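Local coordinates for protein DNA-(apurinic or apyrimidinic site) endonuclease 2 (Xenopus laevis, PDB 6WCD) that weakly incises DNA at abasic sites in base excision repair and also degrades DNA in the 3' to 5' direction, at residues A[93-105]-A[163-175]. Sequence-based numbering, arbitrary orientation. Where two conformers were deposited one is given.
Sequences TGSVGCYGNTEQF and LLQTRAEAILQNG
Val96 opens the contact by resting its CG1 methyl against Ile171 CD1, the two branched side chains crossing at about a right angle, while its CB lies near the Arg167 guanidinium. The carbonyl of Gly97 is the main polar foothold: Arg167 NH2 donates to Gly97 O at 2.8 Å, and NE adds a weak bond to the same oxygen, which sits near the edge of the guanidinium. Arg167 reaches it by starting with CG anti to the backbone N (chi1 -178°) and then bending at chi2. Cys98 sets its CB on Ile171 CG1 at 3.8 Å. At Tyr99 the ring leans over the guanidinium, CD1 3.5 Å from Arg167 CZ and above the centre of that face, with the two planes 50° apart; its hydroxyl bonds to Glu82, whose OE1 also receives the Val96 and Gly97 N-H groups. At Gly100 the two backbones come nearest, CA to CA 5.0 Å from Ala170: glycine, with no side chain and with positive phi, lets the loop pass directly over Ala170 CB and Thr166 CG2, and the small alanine suits the same tight fit. Thr166 then offers its methyl CG2 to Asn101 O at 3.6 Å, its hydroxyl being turned back to His162 O. Asn101 itself makes an Asx turn to Glu103 N. Thr102 CG2 meets Leu163 CD1, and Phe105 sets CZ against Leu163 CB (4.1 Å), in a cluster completed by Leu110 and Leu113 of helix 107-114. The loop thus lies along helix 152-173 of this DNase I-like catalytic domain, with apolar contacts at Val96 and at Thr102 to Phe105, and is pinned between them by one arginine, with Glu82 as a long, weak ion-pair partner that may partly offset its charge.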
ATOM      1  N   THR A  93       5.903   1.407  21.942  1.00 63.84           N
ATOM      2  CA  THR A  93       5.107   2.588  21.808  1.00 55.08           C
ATOM      3  C   THR A  93       4.774   2.996  20.369  1.00 45.35           C
ATOM      4  O   THR A  93       5.489   2.723  19.468  1.00 44.35           O
ATOM      5  CB  THR A  93       5.869   3.827  22.342  1.00 60.28           C
ATOM      6  N   GLY A  94       3.660   3.653  20.209  1.00 35.43           N
ATOM      7  CA  GLY A  94       3.319   4.331  18.971  1.00 32.37           C
ATOM      8  C   GLY A  94       2.722   3.438  17.917  1.00 29.60           C
ATOM      9  O   GLY A  94       2.752   3.804  16.733  1.00 28.09           O
ATOM     10  N   SER A  95       2.151   2.305  18.309  1.00 27.93           N
ATOM     11  CA  SER A  95       1.587   1.323  17.383  1.00 28.76           C
ATOM     12  C   SER A  95       0.087   1.567  17.146  1.00 25.37           C
ATOM     13  O   SER A  95      -0.579   2.357  17.820  1.00 27.39           O
ATOM     14  CB  SER A  95       1.785  -0.093  17.921  1.00 37.73           C
ATOM     15  OG  SER A  95       0.953  -0.304  19.061  1.00 40.68           O
ATOM     16  N   VAL A  96      -0.454   0.841  16.165  1.00 21.96           N
ATOM     17  CA  VAL A  96      -1.832   1.042  15.719  1.00 20.04           C
ATOM     18  C   VAL A  96      -2.810   0.111  16.417  1.00 22.27           C
ATOM     19  O   VAL A  96      -3.941   0.484  16.727  1.00 25.01           O
ATOM     20  CB  VAL A  96      -1.884   0.830  14.200  1.00 18.21           C
ATOM     21  CG1 VAL A  96      -3.311   0.766  13.728  1.00 20.85           C
ATOM     22  CG2 VAL A  96      -1.058   1.921  13.492  1.00 19.75           C
ATOM     23  N   GLY A  97      -2.432  -1.150  16.607  1.00 21.76           N
ATOM     24  CA  GLY A  97      -3.357  -2.045  17.290  1.00 21.76           C
ATOM     25  C   GLY A  97      -4.580  -2.428  16.454  1.00 22.62           C
ATOM     26  O   GLY A  97      -4.596  -2.355  15.231  1.00 19.80           O
ATOM     27  N   CYS A  98      -5.635  -2.834  17.165  1.00 22.06           N
ATOM     28  CA  CYS A  98      -6.887  -3.306  16.556  0.79 21.44           C
ATOM     29  C   CYS A  98      -6.620  -4.469  15.592  1.00 22.52           C
ATOM     30  O   CYS A  98      -6.785  -4.361  14.389  1.00 20.72           O
ATOM     31  CB  CYS A  98      -7.603  -2.197  15.772  0.79 20.57           C
ATOM     32  SG  CYS A  98      -8.007  -0.758  16.759  0.79 26.45           S
ATOM     33  N   TYR A  99      -6.205  -5.597  16.172  1.00 20.19           N
ATOM     34  CA  TYR A  99      -5.728  -6.722  15.356  1.00 20.80           C
ATOM     35  C   TYR A  99      -6.832  -7.601  14.763  1.00 21.86           C
ATOM     36  O   TYR A  99      -6.615  -8.223  13.706  1.00 22.06           O
ATOM     37  CB  TYR A  99      -4.777  -7.542  16.209  1.00 21.33           C
ATOM     38  CG  TYR A  99      -3.541  -6.747  16.548  1.00 20.85           C
ATOM     39  CD1 TYR A  99      -2.657  -6.369  15.564  1.00 20.51           C
ATOM     40  CD2 TYR A  99      -3.296  -6.331  17.822  1.00 23.11           C
ATOM     41  CE1 TYR A  99      -1.535  -5.609  15.871  1.00 17.88           C
ATOM     42  CE2 TYR A  99      -2.170  -5.573  18.135  1.00 23.04           C
ATOM     43  CZ  TYR A  99      -1.298  -5.224  17.155  1.00 21.06           C
ATOM     44  OH  TYR A  99      -0.184  -4.456  17.469  1.00 25.68           O
ATOM     45  N   GLY A 100      -7.983  -7.680  15.383  1.00 19.71           N
ATOM     46  CA  GLY A 100      -9.017  -8.601  14.975  1.00 21.09           C
ATOM     47  C   GLY A 100      -8.716 -10.024  15.453  1.00 22.37           C
ATOM     48  O   GLY A 100      -7.696 -10.318  16.081  1.00 24.03           O
ATOM     49  N   ASN A 101      -9.650 -10.909  15.144  1.00 22.10           N
ATOM     50  CA  ASN A 101      -9.621 -12.273  15.635  1.00 23.48           C
ATOM     51  C   ASN A 101      -8.777 -13.110  14.684  1.00 22.72           C
ATOM     52  O   ASN A 101      -9.164 -13.340  13.539  1.00 24.17           O
ATOM     53  CB  ASN A 101     -11.043 -12.815  15.753  1.00 26.07           C
ATOM     54  CG  ASN A 101     -11.078 -14.225  16.289  1.00 33.79           C
ATOM     55  OD1 ASN A 101     -10.117 -14.950  16.165  1.00 31.32           O
ATOM     56  ND2 ASN A 101     -12.184 -14.606  16.916  1.00 52.67           N
ATOM     57  N   THR A 102      -7.617 -13.566  15.152  1.00 21.03           N
ATOM     58  CA  THR A 102      -6.752 -14.380  14.295  1.00 21.76           C
ATOM     59  C   THR A 102      -6.671 -15.816  14.798  1.00 24.75           C
ATOM     60  O   THR A 102      -5.671 -16.498  14.580  1.00 22.24           O
ATOM     61  CB  THR A 102      -5.356 -13.761  14.131  1.00 24.48           C
ATOM     62  OG1 THR A 102      -4.762 -13.569  15.419  1.00 28.45           O
ATOM     63  CG2 THR A 102      -5.439 -12.428  13.426  1.00 26.26           C
ATOM     64  N   GLU A 103      -7.739 -16.301  15.452  1.00 20.95           N
ATOM     65  CA  GLU A 103      -7.789 -17.664  15.971  1.00 25.29           C
ATOM     66  C   GLU A 103      -7.442 -18.712  14.923  1.00 25.62           C
ATOM     67  O   GLU A 103      -6.900 -19.762  15.255  1.00 29.15           O
ATOM     68  CB  GLU A 103      -9.200 -17.933  16.523  1.00 28.30           C
ATOM     69  CG  GLU A 103      -9.303 -19.029  17.557  1.00 68.83           C
ATOM     70  CD  GLU A 103     -10.629 -18.965  18.299  1.00 94.51           C
ATOM     71  OE1 GLU A 103     -11.583 -18.365  17.753  1.00 94.26           O
ATOM     72  OE2 GLU A 103     -10.715 -19.494  19.429  1.00105.37           O
ATOM     73  N   GLN A 104      -7.764 -18.442  13.672  1.00 23.86           N
ATOM     74  CA  GLN A 104      -7.513 -19.404  12.598  1.00 29.06           C
ATOM     75  C   GLN A 104      -6.055 -19.468  12.178  1.00 29.57           C
ATOM     76  O   GLN A 104      -5.709 -20.327  11.372  1.00 32.02           O
ATOM     77  CB  GLN A 104      -8.312 -19.039  11.343  1.00 39.79           C
ATOM     78  CG  GLN A 104      -9.805 -18.991  11.500  1.00 62.43           C
ATOM     79  CD  GLN A 104     -10.425 -17.916  10.621  1.00 78.12           C
ATOM     80  OE1 GLN A 104      -9.759 -16.953  10.233  1.00 74.60           O
ATOM     81  NE2 GLN A 104     -11.702 -18.077  10.299  1.00 84.60           N
ATOM     82  N   PHE A 105      -5.202 -18.584  12.678  1.00 26.97           N
ATOM     83  CA  PHE A 105      -3.778 -18.570  12.341  1.00 25.53           C
ATOM     84  C   PHE A 105      -2.881 -18.970  13.526  1.00 33.02           C
ATOM     85  O   PHE A 105      -2.897 -18.305  14.577  1.00 32.51           O
ATOM     86  CB  PHE A 105      -3.346 -17.148  11.925  1.00 19.43           C
ATOM     87  CG  PHE A 105      -4.107 -16.543  10.774  1.00 18.14           C
ATOM     88  CD1 PHE A 105      -5.306 -15.917  10.954  1.00 20.61           C
ATOM     89  CD2 PHE A 105      -3.518 -16.489   9.496  1.00 19.10           C
ATOM     90  CE1 PHE A 105      -5.967 -15.293   9.876  1.00 24.71           C
ATOM     91  CE2 PHE A 105      -4.175 -15.924   8.446  1.00 20.55           C
ATOM     92  CZ  PHE A 105      -5.372 -15.314   8.618  1.00 22.87           C
ATOM     93  N   LEU A 163      -5.623 -12.339   6.237  1.00 13.94           N
ATOM     94  CA  LEU A 163      -5.095 -11.507   7.326  1.00 14.65           C
ATOM     95  C   LEU A 163      -5.317 -10.013   7.075  1.00 13.56           C
ATOM     96  O   LEU A 163      -5.650  -9.253   8.006  1.00 15.05           O
ATOM     97  CB  LEU A 163      -3.599 -11.803   7.521  1.00 15.82           C
ATOM     98  CG  LEU A 163      -2.869 -11.054   8.657  1.00 16.57           C
ATOM     99  CD1 LEU A 163      -3.509 -11.471   9.952  1.00 19.70           C
ATOM    100  CD2 LEU A 163      -1.377 -11.428   8.608  1.00 18.98           C
ATOM    101  N   LEU A 164      -5.085  -9.553   5.863  1.00 12.62           N
ATOM    102  CA  LEU A 164      -5.324  -8.160   5.505  1.00 12.67           C
ATOM    103  C   LEU A 164      -6.766  -7.773   5.750  1.00 14.16           C
ATOM    104  O   LEU A 164      -7.030  -6.728   6.358  1.00 14.91           O
ATOM    105  CB  LEU A 164      -4.948  -7.967   4.041  1.00 13.45           C
ATOM    106  CG  LEU A 164      -5.323  -6.619   3.422  1.00 13.63           C
ATOM    107  CD1 LEU A 164      -4.636  -5.467   4.147  1.00 14.50           C
ATOM    108  CD2 LEU A 164      -4.906  -6.655   1.948  1.00 15.25           C
ATOM    109  N   GLN A 165      -7.717  -8.603   5.315  1.00 14.18           N
ATOM    110  CA  GLN A 165      -9.126  -8.313   5.579  1.00 15.00           C
ATOM    111  C   GLN A 165      -9.405  -8.244   7.062  1.00 14.75           C
ATOM    112  O   GLN A 165     -10.111  -7.321   7.545  1.00 16.34           O
ATOM    113  CB  GLN A 165     -10.013  -9.343   4.882  1.00 17.22           C
ATOM    114  CG  GLN A 165     -11.458  -9.143   5.148  1.00 16.46           C
ATOM    115  CD  GLN A 165     -12.328  -9.948   4.251  1.00 21.18           C
ATOM    116  OE1 GLN A 165     -11.880 -10.880   3.593  1.00 23.55           O
ATOM    117  NE2 GLN A 165     -13.629  -9.625   4.256  1.00 24.41           N
ATOM    118  N   THR A 166      -8.907  -9.218   7.805  1.00 15.66           N
ATOM    119  CA  THR A 166      -9.144  -9.252   9.246  1.00 15.21           C
ATOM    120  C   THR A 166      -8.664  -7.963   9.891  1.00 15.58           C
ATOM    121  O   THR A 166      -9.360  -7.355  10.711  1.00 17.37           O
ATOM    122  CB  THR A 166      -8.434 -10.459   9.850  1.00 17.93           C
ATOM    123  OG1 THR A 166      -9.010 -11.670   9.340  1.00 20.93           O
ATOM    124  CG2 THR A 166      -8.629 -10.495  11.371  1.00 19.51           C
ATOM    125  N   ARG A 167      -7.451  -7.544   9.566  1.00 15.12           N
ATOM    126  CA  ARG A 167      -6.897  -6.370  10.225  1.00 14.70           C
ATOM    127  C   ARG A 167      -7.636  -5.100   9.811  1.00 14.04           C
ATOM    128  O   ARG A 167      -7.936  -4.247  10.644  1.00 15.60           O
ATOM    129  CB  ARG A 167      -5.406  -6.250   9.911  1.00 15.09           C
ATOM    130  CG  ARG A 167      -4.748  -5.055  10.606  1.00 14.05           C
ATOM    131  CD  ARG A 167      -4.746  -5.249  12.117  1.00 14.83           C
ATOM    132  NE  ARG A 167      -4.130  -4.152  12.861  1.00 15.72           N
ATOM    133  CZ  ARG A 167      -2.823  -3.972  12.968  1.00 17.90           C
ATOM    134  NH1 ARG A 167      -1.986  -4.760  12.345  1.00 17.02           N
ATOM    135  NH2 ARG A 167      -2.333  -2.958  13.701  1.00 17.86           N
ATOM    136  N   ALA A 168      -7.872  -4.929   8.509  1.00 14.90           N
ATOM    137  CA  ALA A 168      -8.482  -3.698   8.014  1.00 14.44           C
ATOM    138  C   ALA A 168      -9.880  -3.527   8.566  1.00 16.53           C
ATOM    139  O   ALA A 168     -10.265  -2.413   8.965  1.00 16.82           O
ATOM    140  CB  ALA A 168      -8.499  -3.717   6.502  1.00 15.61           C
ATOM    141  N   GLU A 169     -10.656  -4.611   8.627  1.00 15.88           N
ATOM    142  CA  GLU A 169     -12.010  -4.527   9.181  1.00 16.98           C
ATOM    143  C   GLU A 169     -11.980  -4.284  10.682  1.00 19.59           C
ATOM    144  O   GLU A 169     -12.862  -3.574  11.214  1.00 19.52           O
ATOM    145  CB  GLU A 169     -12.803  -5.778   8.802  1.00 18.25           C
ATOM    146  CG  GLU A 169     -13.044  -5.798   7.300  1.00 20.17           C
ATOM    147  CD  GLU A 169     -13.904  -6.952   6.830  1.00 26.90           C
ATOM    148  OE1 GLU A 169     -14.355  -7.795   7.656  1.00 28.88           O
ATOM    149  OE2 GLU A 169     -14.125  -7.009   5.613  1.00 25.59           O
ATOM    150  N   ALA A 170     -10.972  -4.791  11.386  1.00 16.87           N
ATOM    151  CA  ALA A 170     -10.927  -4.552  12.825  1.00 17.45           C
ATOM    152  C   ALA A 170     -10.584  -3.100  13.118  1.00 17.63           C
ATOM    153  O   ALA A 170     -11.184  -2.486  14.018  1.00 20.82           O
ATOM    154  CB  ALA A 170      -9.900  -5.458  13.497  1.00 20.86           C
ATOM    155  N   ILE A 171      -9.675  -2.525  12.347  1.00 17.07           N
ATOM    156  CA  ILE A 171      -9.373  -1.098  12.544  1.00 17.52           C
ATOM    157  C   ILE A 171     -10.620  -0.290  12.242  1.00 16.98           C
ATOM    158  O   ILE A 171     -10.986   0.625  12.991  1.00 19.18           O
ATOM    159  CB  ILE A 171      -8.183  -0.672  11.667  1.00 15.50           C
ATOM    160  CG1 ILE A 171      -6.927  -1.407  12.131  1.00 15.25           C
ATOM    161  CG2 ILE A 171      -8.004   0.841  11.692  1.00 17.30           C
ATOM    162  CD1 ILE A 171      -5.763  -1.354  11.104  1.00 19.05           C
ATOM    163  N   LEU A 172     -11.324  -0.635  11.164  1.00 16.22           N
ATOM    164  CA  LEU A 172     -12.511   0.121  10.764  1.00 18.34           C
ATOM    165  C   LEU A 172     -13.599   0.021  11.814  1.00 20.87           C
ATOM    166  O   LEU A 172     -14.271   1.013  12.131  1.00 23.25           O
ATOM    167  CB  LEU A 172     -13.012  -0.367   9.416  1.00 20.24           C
ATOM    168  CG  LEU A 172     -14.203   0.344   8.800  1.00 21.88           C
ATOM    169  CD1 LEU A 172     -13.729   1.759   8.460  1.00 22.01           C
ATOM    170  CD2 LEU A 172     -14.714  -0.420   7.572  1.00 20.54           C
ATOM    171  N   GLN A 173     -13.746  -1.166  12.426  1.00 21.59           N
ATOM    172  CA  GLN A 173     -14.747  -1.347  13.466  1.00 23.42           C
ATOM    173  C   GLN A 173     -14.472  -0.471  14.686  1.00 23.28           C
ATOM    174  O   GLN A 173     -15.423  -0.107  15.415  1.00 28.03           O
ATOM    175  CB  GLN A 173     -14.800  -2.833  13.842  1.00 27.78           C
ATOM    176  CG  GLN A 173     -15.805  -3.184  14.953  1.00 45.71           C
ATOM    177  CD  GLN A 173     -17.233  -2.854  14.562  1.00 72.00           C
ATOM    178  OE1 GLN A 173     -17.553  -2.728  13.379  1.00 81.07           O
ATOM    179  NE2 GLN A 173     -18.096  -2.701  15.555  1.00 79.58           N
ATOM    180  N   ASN A 174     -13.227  -0.082  14.914  1.00 22.29           N
ATOM    181  CA  ASN A 174     -12.867   0.767  16.049  1.00 24.51           C
ATOM    182  C   ASN A 174     -13.269   2.222  15.832  1.00 26.49           C
ATOM    183  O   ASN A 174     -13.202   3.004  16.791  1.00 33.23           O
ATOM    184  CB  ASN A 174     -11.364   0.647  16.323  1.00 27.01           C
ATOM    185  CG  ASN A 174     -10.971   1.164  17.688  1.00 33.25           C
ATOM    186  OD1 ASN A 174     -10.151   2.072  17.809  1.00 35.38           O
ATOM    187  ND2 ASN A 174     -11.559   0.580  18.731  1.00 31.24           N
ATOM    188  N   GLY A 175     -13.715   2.593  14.634  1.00 29.00           N
ATOM    189  CA  GLY A 175     -14.119   3.950  14.302  1.00 29.75           C
ATOM    190  C   GLY A 175     -13.153   4.595  13.308  1.00 31.11           C
ATOM    191  O   GLY A 175     -12.079   4.088  13.010  1.00 35.27           O
TER